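Long-range contacts in enoyl-CoA hydratase/isomerase family protein (Ruegeria pomeroyi, PDB 3L3S), which probably acts as a hydro-lyase of the crotonase superfamily, related to enoyl-CoA hydratases and isomerases: residues A109-I114 with A135-P140; C126-A131 with L184-L189. All blocks are in the same frame, centred on the assembly; numbering follows the deposited sequence.

Contact 1 (A109-I114 with A135-P140); sequences ALVEGI and ARFCLP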
loop_
_atom_site.group_PDB
_atom_site.type_symbol
_atom_site.label_atom_id
_atom_site.label_comp_id
_atom_site.label_asym_id
_atom_site.label_seq_id
_atom_site.Cartn_x
_atom_site.Cartn_y
_atom_site.Cartn_z
ATOM N N ALA B 109 19.414 -4.203 -5.338
ATOM C CA ALA B 109 19.922 -5.262 -4.487
ATOM C C ALA B 109 19.821 -6.629 -5.178
ATOM O O ALA B 109 18.776 -6.974 -5.739
ATOM C CB ALA B 109 19.175 -5.270 -3.175
ATOM N N LEU B 110 20.932 -7.366 -5.186
ATOM C CA LEU B 110 21.015 -8.715 -5.772
ATOM C C LEU B 110 21.088 -9.696 -4.588
ATOM O O LEU B 110 22.104 -9.765 -3.882
ATOM C CB LEU B 110 22.260 -8.820 -6.663
ATOM C CG LEU B 110 22.485 -9.898 -7.735
ATOM C CD1 LEU B 110 23.656 -9.453 -8.595
ATOM C CD2 LEU B 110 22.765 -11.278 -7.170
ATOM N N VAL B 111 19.998 -10.436 -4.383
ATOM C CA VAL B 111 19.855 -11.394 -3.278
ATOM C C VAL B 111 19.831 -12.864 -3.723
ATOM O O VAL B 111 18.931 -13.275 -4.459
ATOM C CB VAL B 111 18.572 -11.051 -2.452
ATOM C CG1 VAL B 111 18.345 -12.013 -1.304
ATOM C CG2 VAL B 111 18.680 -9.644 -1.906
ATOM N N GLU B 112 20.798 -13.646 -3.225
ATOM C CA GLU B 112 20.939 -15.083 -3.533
ATOM C C GLU B 112 20.615 -15.980 -2.332
ATOM O O GLU B 112 20.404 -17.190 -2.496
ATOM C CB GLU B 112 22.373 -15.408 -3.986
ATOM C CG GLU B 112 22.814 -14.772 -5.292
ATOM C CD GLU B 112 24.316 -14.819 -5.511
ATOM O OE1 GLU B 112 25.080 -14.656 -4.540
ATOM O OE2 GLU B 112 24.740 -14.995 -6.673
ATOM N N GLY B 113 20.625 -15.391 -1.132
ATOM C CA GLY B 113 20.349 -16.143 0.081
ATOM C C GLY B 113 19.468 -15.452 1.102
ATOM O O GLY B 113 18.541 -14.718 0.743
ATOM N N ILE B 114 19.752 -15.685 2.382
ATOM C CA ILE B 114 18.954 -15.094 3.449
ATOM C C ILE B 114 19.293 -13.639 3.800
ATOM O O ILE B 114 20.461 -13.257 3.948
ATOM C CB ILE B 114 18.868 -16.028 4.716
ATOM C CG1 ILE B 114 17.916 -15.439 5.780
ATOM C CG2 ILE B 114 20.248 -16.329 5.267
ATOM C CD1 ILE B 114 17.647 -16.336 6.996
ATOM N N ALA B 135 16.218 -17.714 -1.947
ATOM C CA ALA B 135 16.259 -16.554 -1.063
ATOM C C ALA B 135 15.173 -16.543 0.015
ATOM O O ALA B 135 13.981 -16.692 -0.281
ATOM C CB ALA B 135 16.223 -15.262 -1.877
ATOM N N ARG B 136 15.622 -16.453 1.269
ATOM C CA ARG B 136 14.736 -16.412 2.429
ATOM C C ARG B 136 14.836 -15.043 3.091
ATOM O O ARG B 136 15.827 -14.328 2.925
ATOM C CB ARG B 136 15.019 -17.552 3.403
ATOM C CG ARG B 136 14.677 -18.945 2.850
ATOM C CD ARG B 136 15.119 -20.063 3.795
ATOM N NE ARG B 136 16.472 -19.846 4.325
ATOM C CZ ARG B 136 17.574 -20.472 3.916
ATOM N NH1 ARG B 136 17.528 -21.388 2.951
ATOM N NH2 ARG B 136 18.736 -20.171 4.480
ATOM N N PHE B 137 13.743 -14.629 3.730
ATOM C CA PHE B 137 13.640 -13.303 4.336
ATOM C C PHE B 137 13.153 -13.388 5.770
ATOM O O PHE B 137 12.179 -14.084 6.067
ATOM C CB PHE B 137 12.698 -12.424 3.485
ATOM C CG PHE B 137 13.043 -12.416 2.016
ATOM C CD1 PHE B 137 13.976 -11.499 1.508
ATOM C CD2 PHE B 137 12.508 -13.388 1.146
ATOM C CE1 PHE B 137 14.380 -11.548 0.147
ATOM C CE2 PHE B 137 12.908 -13.452 -0.208
ATOM C CZ PHE B 137 13.838 -12.536 -0.710
ATOM N N CYS B 138 13.790 -12.623 6.650
ATOM C CA CYS B 138 13.440 -12.679 8.056
ATOM C C CYS B 138 13.680 -11.404 8.841
ATOM O O CYS B 138 14.465 -10.542 8.445
ATOM C CB CYS B 138 14.244 -13.814 8.709
ATOM S SG CYS B 138 13.837 -14.187 10.412
ATOM N N LEU B 139 12.947 -11.319 9.954
ATOM C CA LEU B 139 13.028 -10.262 10.963
ATOM C C LEU B 139 12.953 -11.093 12.273
ATOM O O LEU B 139 11.886 -11.218 12.869
ATOM C CB LEU B 139 11.866 -9.253 10.855
ATOM C CG LEU B 139 11.802 -8.217 9.724
ATOM C CD1 LEU B 139 10.664 -7.236 9.978
ATOM C CD2 LEU B 139 13.114 -7.467 9.594
ATOM N N PRO B 140 14.109 -11.634 12.749
ATOM C CA PRO B 140 14.227 -12.475 13.952
ATOM C C PRO B 140 14.360 -11.916 15.373
ATOM O O PRO B 140 14.704 -12.675 16.281
ATOM C CB PRO B 140 15.436 -13.331 13.605
ATOM C CG PRO B 140 16.362 -12.312 13.011
ATOM C CD PRO B 140 15.453 -11.431 12.155
#

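Contact 2 (C126-A131 with L184-L189); sequences CDLAYA and LINRIL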
loop_
_atom_site.group_PDB
_atom_site.type_symbol
_atom_site.label_atom_id
_atom_site.label_comp_id
_atom_site.label_asym_id
_atom_site.label_seq_id
_atom_site.Cartn_x
_atom_site.Cartn_y
_atom_site.Cartn_z
ATOM N N CYS B 126 16.832 -0.312 -0.869
ATOM C CA CYS B 126 17.170 -0.188 -2.288
ATOM C C CYS B 126 15.885 0.036 -3.097
ATOM O O CYS B 126 14.807 -0.365 -2.657
ATOM C CB CYS B 126 17.905 -1.430 -2.800
ATOM S SG CYS B 126 19.578 -1.674 -2.121
ATOM N N ASP B 127 15.993 0.711 -4.245
ATOM C CA ASP B 127 14.841 0.985 -5.112
ATOM C C ASP B 127 14.287 -0.318 -5.682
ATOM O O ASP B 127 13.068 -0.550 -5.673
ATOM C CB ASP B 127 15.229 1.917 -6.261
ATOM C CG ASP B 127 15.635 3.303 -5.790
ATOM O OD1 ASP B 127 14.931 3.888 -4.945
ATOM O OD2 ASP B 127 16.665 3.810 -6.280
ATOM N N LEU B 128 15.198 -1.167 -6.165
ATOM C CA LEU B 128 14.846 -2.470 -6.727
ATOM C C LEU B 128 15.543 -3.648 -6.005
ATOM O O LEU B 128 16.574 -3.469 -5.347
ATOM C CB LEU B 128 15.138 -2.501 -8.230
ATOM C CG LEU B 128 14.513 -1.412 -9.120
ATOM C CD1 LEU B 128 14.988 -1.554 -10.552
ATOM C CD2 LEU B 128 12.994 -1.452 -9.034
ATOM N N ALA B 129 14.944 -4.835 -6.093
ATOM C CA ALA B 129 15.486 -6.039 -5.462
ATOM C C ALA B 129 15.114 -7.269 -6.281
ATOM O O ALA B 129 13.943 -7.479 -6.613
ATOM C CB ALA B 129 14.974 -6.182 -4.030
ATOM N N TYR B 130 16.129 -8.040 -6.659
ATOM C CA TYR B 130 15.945 -9.254 -7.456
ATOM C C TYR B 130 16.529 -10.452 -6.721
ATOM O O TYR B 130 17.685 -10.432 -6.271
ATOM C CB TYR B 130 16.581 -9.091 -8.847
ATOM C CG TYR B 130 15.949 -7.978 -9.652
ATOM C CD1 TYR B 130 14.815 -8.218 -10.457
ATOM C CD2 TYR B 130 16.410 -6.646 -9.528
ATOM C CE1 TYR B 130 14.138 -7.151 -11.110
ATOM C CE2 TYR B 130 15.747 -5.577 -10.169
ATOM C CZ TYR B 130 14.606 -5.833 -10.951
ATOM O OH TYR B 130 13.908 -4.778 -11.497
ATOM N N ALA B 131 15.714 -11.486 -6.595
ATOM C CA ALA B 131 16.123 -12.685 -5.890
ATOM C C ALA B 131 16.070 -13.982 -6.679
ATOM O O ALA B 131 15.470 -14.058 -7.754
ATOM C CB ALA B 131 15.315 -12.819 -4.606
ATOM N N LEU B 184 8.252 -7.363 -1.664
ATOM C CA LEU B 184 9.540 -7.249 -0.979
ATOM C C LEU B 184 10.659 -7.280 -2.018
ATOM O O LEU B 184 11.693 -6.641 -1.837
ATOM C CB LEU B 184 9.671 -8.367 0.059
ATOM C CG LEU B 184 10.734 -8.438 1.155
ATOM C CD1 LEU B 184 10.847 -7.116 1.943
ATOM C CD2 LEU B 184 10.375 -9.585 2.088
ATOM N N ILE B 185 10.426 -8.021 -3.104
ATOM C CA ILE B 185 11.352 -8.109 -4.235
ATOM C C ILE B 185 10.555 -7.820 -5.513
ATOM O O ILE B 185 9.323 -7.879 -5.495
ATOM C CB ILE B 185 12.085 -9.487 -4.329
ATOM C CG1 ILE B 185 11.084 -10.645 -4.239
ATOM C CG2 ILE B 185 13.189 -9.563 -3.273
ATOM C CD1 ILE B 185 11.637 -12.025 -4.500
ATOM N N ASN B 186 11.256 -7.531 -6.611
ATOM C CA ASN B 186 10.622 -7.207 -7.895
ATOM C C ASN B 186 10.340 -8.371 -8.844
ATOM O O ASN B 186 9.310 -8.370 -9.533
ATOM C CB ASN B 186 11.439 -6.151 -8.642
ATOM C CG ASN B 186 11.438 -4.802 -7.943
ATOM O OD1 ASN B 186 10.611 -3.934 -8.238
ATOM N ND2 ASN B 186 12.365 -4.620 -7.014
ATOM N N ARG B 187 11.253 -9.346 -8.897
ATOM C CA ARG B 187 11.121 -10.501 -9.782
ATOM C C ARG B 187 11.980 -11.653 -9.279
ATOM O O ARG B 187 13.024 -11.428 -8.670
ATOM C CB ARG B 187 11.549 -10.103 -11.207
ATOM C CG ARG B 187 11.026 -10.973 -12.335
ATOM C CD ARG B 187 11.343 -10.350 -13.699
ATOM N NE ARG B 187 10.947 -11.240 -14.794
ATOM C CZ ARG B 187 11.299 -11.093 -16.071
ATOM N NH1 ARG B 187 12.061 -10.073 -16.458
ATOM N NH2 ARG B 187 10.923 -12.003 -16.961
ATOM N N ILE B 188 11.508 -12.882 -9.487
ATOM C CA ILE B 188 12.254 -14.088 -9.101
ATOM C C ILE B 188 12.860 -14.647 -10.377
ATOM O O ILE B 188 12.157 -14.871 -11.360
ATOM C CB ILE B 188 11.364 -15.208 -8.480
ATOM C CG1 ILE B 188 10.724 -14.755 -7.164
ATOM C CG2 ILE B 188 12.214 -16.450 -8.184
ATOM C CD1 ILE B 188 9.635 -15.704 -6.677
ATOM N N LEU B 189 14.172 -14.859 -10.356
ATOM C CA LEU B 189 14.885 -15.401 -11.510
ATOM C C LEU B 189 15.744 -16.624 -11.169
ATOM O O LEU B 189 16.189 -16.761 -10.021
ATOM C CB LEU B 189 15.773 -14.315 -12.130
ATOM C CG LEU B 189 14.967 -13.318 -12.960
ATOM C CD1 LEU B 189 14.995 -11.975 -12.267
ATOM C CD2 LEU B 189 15.453 -13.275 -14.387
#

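Contact 1 (A109-I114 with A135-P140)
The ring of Phe-137 meets Val-111 obliquely, CE1 lying 4.2 Å from CG1 of the valine. The bond from CA to CB of Phe-137 points away from 109-114, yet the ring reaches back far enough to touch it. The side chain of Phe-137 also touches Leu-120 and Met-123 of helix 118-124, apolar company that suits a large buried aromatic. The second flat group, the guanidinium of Arg-136, comes obliquely past Ile-114, with NH2 4.2 Å from CB. The arginine is exposed, a natural place for a charged end, and it offers the isoleucine contact without burying that charge.

Val-111 also packs on a small neighbour: with CG1 anti to the backbone N (chi1 179°), this methyl sits 3.9 Å from CB of Ala-135. Alanine is short enough for the main chain to come close as well, and its CB lies 3.5 Å from O of Gly-113. That same oxygen takes a weak hydrogen bond from N of Arg-136 at 3.4 Å, with an N-H...O angle of 135°. One residue further on, CA of Ile-114 makes a CA-H...O contact of 3.3 Å with O of Arg-136, nearer to straight at 156°. Gly-113 contributes main chain alone, while the bond to CB of Glu-112 points away and its OE1 accepts a hydrogen bond from N of Gly-60.

The contact lies where the chain leaves strand 107-111 of the six-stranded sheet and enters 114-116, the middle strand of the small parallel sheet of this crotonase fold. Strand 137-138 is an outer strand of that small sheet.

Contact 2 (C126-A131 with L184-L189)
Ala-131 and Ile-188 form a parallel beta bridge that adds the short, weakly bonded strand 187-188 to the edge of the main sheet of the crotonase fold, beside strand 128-131.

Main-chain hydrogen bonds carry the pairing. N of Asn-186 gives a short, straight bond to O of Ala-129 (2.7 Å, 175°), and N of Leu-189 reaches O of Ala-131 at 3.0 Å. Between them the bond from N of Ala-131 to O of Arg-187 is weak, 3.4 Å long.

At the ring edge, near its plane, CB of Arg-187 comes to 3.8 Å from CD1 of Tyr-130. CB of Asn-186 and CD1 of Leu-189 approach that ring obliquely. Tyrosine suits this place because its ring can pack against these aliphatic carbons while its OH bonds to OE2 of Glu-166 of the second subunit, tying strand 128-131 to that neighbour. The arginine's extended chain leads its charge outward.

Apolar packing joins Ile-185 to two alanines, small enough to admit a branched side chain. Its CG1 stands between the backbone N and the carbonyl carbon (chi1 50°), which brings CD1 to 3.8 Å from CB of Ala-131 and leaves CG2 3.9 Å from CB of Ala-129.

How the contacts relate
Both contacts reach the main sheet, where strands 107-111 and 128-131 are neighbours, probably bonded from N of Ala-109 to O of Leu-128 and from N of Val-111 to O of Tyr-130. Contact 2 is the more deeply buried: it continues that sheet through two sound backbone bonds and one weak one, and borders a second subunit. Contact 1, partly buried, lies at the passage into the small sheet; it relies on a weak bond, CA-H...O contacts and methyl groups, and no other chain of the assembly touches it. Met-123 of helix 118-124 packs against residues of both, and the side chain of Phe-137 reaches Ile-185 of contact 2, so the two share one apolar core.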